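Local coordinates for protein epoxyqueuosine reductase (Streptococcus thermophilus, PDB 5D6S) that belongs to the epoxyqueuosine reductase (QueG) family and binds cobalamin together with two iron-sulfur clusters, at residues Y209-A220 against I265-N273. Residues are numbered along the deposited sequence; the frame is centred on the assembly and turned at random.
Sequences YGCGDCRRCLDA and ICQISCPYN. With SF4 (iron/sulfur cluster), chain F; SF4 (iron/sulfur cluster), chain G.
Cys217 CB packs 4.0 Å from Cys266 CB between two [4Fe-4S] clusters, in the CxxCxxC...CP pattern of bacterial 2[4Fe-4S] ferredoxin-type domains. Cys211, Cys214, Cys217 and Cys270 ligate the first cluster, each thiolate on one iron, from Cys270 SG at 2.2 Å on FE3 to Cys214 SG at 2.4 Å on FE2. Four residues before Cys270, Cys266 SG turns to FE3 of the second cluster, beside the bound cobalamin; segment 265-273 therefore supplies a ligand to each cluster. Pro271 sets CD against sulfide S4 of the first cluster and lays CG 3.7 Å from Cys214 SG. That same CG lies over one face of the Arg216 guanidinium, near its rim, and the arginine chain bends around Ser269 O. Beyond it, Ser269 OG, turned between its backbone N and carbonyl carbon (chi1 80°), bonds weakly to Ile265 O and lies 3.3 Å from Cys217 CA, while Ala220 CB rests on Ser269 CB. On the cluster's flank, the Tyr272 ring sets its edge toward sulfide S1, and its CE2 meets Tyr209 CD2 obliquely; Tyr209 OH is hydrogen-bonded to Lys184 N. Tyr272 OH donates to Gly210 O (2.5 Å), in the carbonyl plane on a lone pair, with a C=O...O angle of 144°.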
loop_
_atom_site.group_PDB
_atom_site.type_symbol
_atom_site.label_atom_id
_atom_site.label_comp_id
_atom_site.label_asym_id
_atom_site.label_seq_id
_atom_site.Cartn_x
_atom_site.Cartn_y
_atom_site.Cartn_z
ATOM N N TYR A 209 -16.178 13.777 14.986
ATOM C CA TYR A 209 -15.446 12.669 15.610
ATOM C C TYR A 209 -13.979 12.617 15.206
ATOM O O TYR A 209 -13.614 12.956 14.082
ATOM C CB TYR A 209 -16.120 11.316 15.343
ATOM C CG TYR A 209 -16.473 11.038 13.896
ATOM C CD1 TYR A 209 -17.692 11.449 13.369
ATOM C CD2 TYR A 209 -15.601 10.336 13.060
ATOM C CE1 TYR A 209 -18.028 11.180 12.049
ATOM C CE2 TYR A 209 -15.933 10.059 11.746
ATOM C CZ TYR A 209 -17.145 10.479 11.240
ATOM O OH TYR A 209 -17.496 10.203 9.937
ATOM N N GLY A 210 -13.159 12.196 16.162
ATOM C CA GLY A 210 -11.716 12.124 16.002
ATOM C C GLY A 210 -11.125 10.909 16.701
ATOM O O GLY A 210 -11.788 9.865 16.858
ATOM N N CYS A 211 -9.887 11.055 17.153
ATOM C CA CYS A 211 -9.172 9.961 17.812
ATOM C C CYS A 211 -9.444 9.921 19.324
ATOM O O CYS A 211 -9.760 8.866 19.894
ATOM C CB CYS A 211 -7.658 10.086 17.552
ATOM S SG CYS A 211 -7.090 9.356 15.996
ATOM N N GLY A 212 -9.334 11.083 19.954
ATOM C CA GLY A 212 -9.415 11.192 21.391
ATOM C C GLY A 212 -8.034 10.982 21.941
ATOM O O GLY A 212 -7.088 11.650 21.526
ATOM N N ASP A 213 -7.925 10.085 22.916
ATOM C CA ASP A 213 -6.628 9.695 23.470
ATOM C C ASP A 213 -6.418 8.214 23.188
ATOM O O ASP A 213 -6.096 7.475 24.107
ATOM N N CYS A 214 -6.602 7.791 21.926
ATOM C CA CYS A 214 -6.656 6.352 21.572
ATOM C C CYS A 214 -5.317 5.610 21.475
ATOM O O CYS A 214 -5.157 4.559 22.113
ATOM C CB CYS A 214 -7.439 6.115 20.289
ATOM S SG CYS A 214 -7.343 4.387 19.712
ATOM N N ARG A 215 -4.380 6.101 20.672
ATOM C CA ARG A 215 -3.009 5.559 20.676
ATOM C C ARG A 215 -2.806 4.076 20.309
ATOM O O ARG A 215 -1.700 3.568 20.481
ATOM C CB ARG A 215 -2.359 5.763 22.063
ATOM C CG ARG A 215 -1.751 7.133 22.292
ATOM C CD ARG A 215 -0.823 7.131 23.501
ATOM N NE ARG A 215 0.184 6.074 23.404
ATOM C CZ ARG A 215 1.389 6.209 22.855
ATOM N NH1 ARG A 215 1.793 7.361 22.326
ATOM N NH2 ARG A 215 2.204 5.171 22.832
ATOM N N ARG A 216 -3.834 3.360 19.864
ATOM C CA ARG A 216 -3.686 1.903 19.638
ATOM C C ARG A 216 -2.696 1.598 18.497
ATOM O O ARG A 216 -1.791 0.764 18.633
ATOM C CB ARG A 216 -5.031 1.243 19.337
ATOM C CG ARG A 216 -5.931 1.039 20.553
ATOM C CD ARG A 216 -6.586 -0.335 20.520
ATOM N NE ARG A 216 -8.017 -0.302 20.805
ATOM C CZ ARG A 216 -8.933 -1.088 20.223
ATOM N NH1 ARG A 216 -10.222 -0.967 20.554
ATOM N NH2 ARG A 216 -8.587 -1.992 19.298
ATOM N N CYS A 217 -2.908 2.284 17.376
ATOM C CA CYS A 217 -2.054 2.222 16.199
ATOM C C CYS A 217 -0.603 2.551 16.546
ATOM O O CYS A 217 0.312 1.804 16.211
ATOM C CB CYS A 217 -2.579 3.199 15.131
ATOM S SG CYS A 217 -2.818 4.930 15.691
ATOM N N LEU A 218 -0.384 3.652 17.242
ATOM C CA LEU A 218 0.979 4.004 17.671
ATOM C C LEU A 218 1.725 2.905 18.418
ATOM O O LEU A 218 2.940 2.860 18.379
ATOM C CB LEU A 218 0.948 5.224 18.584
ATOM C CG LEU A 218 0.872 6.604 17.943
ATOM C CD1 LEU A 218 -0.232 6.687 16.917
ATOM C CD2 LEU A 218 0.669 7.644 19.042
ATOM N N ASP A 219 0.996 2.068 19.150
ATOM C CA ASP A 219 1.604 1.037 19.995
ATOM C C ASP A 219 1.668 -0.297 19.293
ATOM O O ASP A 219 2.420 -1.179 19.715
ATOM C CB ASP A 219 0.823 0.883 21.324
ATOM C CG ASP A 219 1.009 2.070 22.250
ATOM O OD1 ASP A 219 2.164 2.543 22.380
ATOM O OD2 ASP A 219 0.001 2.539 22.830
ATOM N N ALA A 220 0.838 -0.457 18.262
ATOM C CA ALA A 220 0.786 -1.686 17.466
ATOM C C ALA A 220 1.773 -1.670 16.284
ATOM O O ALA A 220 2.214 -2.737 15.840
ATOM C CB ALA A 220 -0.644 -1.946 16.976
ATOM N N ILE A 265 -1.549 -3.253 9.947
ATOM C CA ILE A 265 -1.544 -3.350 11.402
ATOM C C ILE A 265 -2.171 -2.093 12.061
ATOM O O ILE A 265 -2.919 -2.210 13.016
ATOM C CB ILE A 265 -0.107 -3.705 11.903
ATOM C CG1 ILE A 265 0.202 -5.166 11.513
ATOM C CG2 ILE A 265 0.055 -3.545 13.419
ATOM C CD1 ILE A 265 1.677 -5.544 11.511
ATOM N N CYS A 266 -1.861 -0.906 11.544
ATOM C CA CYS A 266 -2.319 0.371 12.131
ATOM C C CYS A 266 -3.786 0.652 11.843
ATOM O O CYS A 266 -4.342 1.616 12.358
ATOM C CB CYS A 266 -1.447 1.551 11.657
ATOM S SG CYS A 266 -1.085 1.636 9.878
ATOM N N GLN A 267 -4.405 -0.193 11.030
ATOM C CA GLN A 267 -5.839 -0.132 10.739
ATOM C C GLN A 267 -6.647 -1.245 11.427
ATOM O O GLN A 267 -7.753 -1.014 11.905
ATOM C CB GLN A 267 -6.071 -0.237 9.225
ATOM C CG GLN A 267 -5.687 1.008 8.422
ATOM C CD GLN A 267 -5.855 0.797 6.918
ATOM O OE1 GLN A 267 -4.956 0.280 6.247
ATOM N NE2 GLN A 267 -7.001 1.193 6.385
ATOM N N ILE A 268 -6.108 -2.458 11.434
ATOM C CA ILE A 268 -6.682 -3.563 12.180
ATOM C C ILE A 268 -6.806 -3.199 13.676
ATOM O O ILE A 268 -7.783 -3.566 14.332
ATOM C CB ILE A 268 -5.821 -4.839 11.998
ATOM C CG1 ILE A 268 -6.042 -5.418 10.601
ATOM C CG2 ILE A 268 -6.147 -5.886 13.067
ATOM C CD1 ILE A 268 -5.045 -6.484 10.194
ATOM N N SER A 269 -5.815 -2.475 14.204
ATOM C CA SER A 269 -5.823 -2.063 15.600
ATOM C C SER A 269 -6.742 -0.848 15.874
ATOM O O SER A 269 -6.822 -0.404 17.021
ATOM C CB SER A 269 -4.398 -1.737 16.072
ATOM O OG SER A 269 -3.974 -0.428 15.669
ATOM N N CYS A 270 -7.411 -0.305 14.849
ATOM C CA CYS A 270 -8.207 0.910 15.003
ATOM C C CYS A 270 -9.652 0.608 15.379
ATOM O O CYS A 270 -10.329 -0.156 14.684
ATOM C CB CYS A 270 -8.191 1.768 13.738
ATOM S SG CYS A 270 -8.941 3.422 13.942
ATOM N N PRO A 271 -10.140 1.235 16.476
ATOM C CA PRO A 271 -11.507 1.068 16.964
ATOM C C PRO A 271 -12.533 1.275 15.873
ATOM O O PRO A 271 -13.481 0.504 15.773
ATOM C CB PRO A 271 -11.647 2.176 17.998
ATOM C CG PRO A 271 -10.264 2.406 18.498
ATOM C CD PRO A 271 -9.372 2.175 17.320
ATOM N N TYR A 272 -12.335 2.290 15.033
ATOM C CA TYR A 272 -13.296 2.587 13.970
ATOM C C TYR A 272 -13.439 1.487 12.944
ATOM O O TYR A 272 -14.363 1.532 12.125
ATOM C CB TYR A 272 -12.938 3.874 13.243
ATOM C CG TYR A 272 -13.175 5.126 14.029
ATOM C CD1 TYR A 272 -12.212 5.611 14.917
ATOM C CD2 TYR A 272 -14.372 5.838 13.892
ATOM C CE1 TYR A 272 -12.432 6.788 15.632
ATOM C CE2 TYR A 272 -14.611 7.005 14.609
ATOM C CZ TYR A 272 -13.640 7.482 15.465
ATOM O OH TYR A 272 -13.885 8.642 16.151
ATOM N N ASN A 273 -12.526 0.517 12.951
ATOM C CA ASN A 273 -12.620 -0.629 12.028
ATOM C C ASN A 273 -13.202 -1.864 12.708
ATOM O O ASN A 273 -13.513 -2.854 12.046
ATOM C CB ASN A 273 -11.258 -0.934 11.388
ATOM C CG ASN A 273 -10.834 0.128 10.359
ATOM O OD1 ASN A 273 -11.609 0.486 9.481
ATOM N ND2 ASN A 273 -9.598 0.631 10.478
HETATM FE FE1 SF4 F . -5.092 5.344 15.770
HETATM FE FE2 SF4 F . -7.066 5.075 17.429
HETATM FE FE3 SF4 F . -7.456 4.677 14.962
HETATM FE FE4 SF4 F . -6.977 7.049 15.932
HETATM S S1 SF4 F . -8.667 5.851 16.217
HETATM S S2 SF4 F . -6.203 6.159 14.179
HETATM S S3 SF4 F . -5.539 6.544 17.442
HETATM S S4 SF4 F . -6.179 3.609 16.223
HETATM FE FE1 SF4 G . 3.246 1.232 8.445
HETATM FE FE2 SF4 G . 2.403 -0.972 9.485
HETATM FE FE3 SF4 G . 1.023 1.222 9.781
HETATM FE FE4 SF4 G . 3.239 0.928 11.046
HETATM S S1 SF4 G . 1.508 -0.214 11.245
HETATM S S2 SF4 G . 2.611 2.582 9.941
HETATM S S3 SF4 G . 4.325 -0.213 9.579
HETATM S S4 SF4 G . 1.456 0.207 7.985
#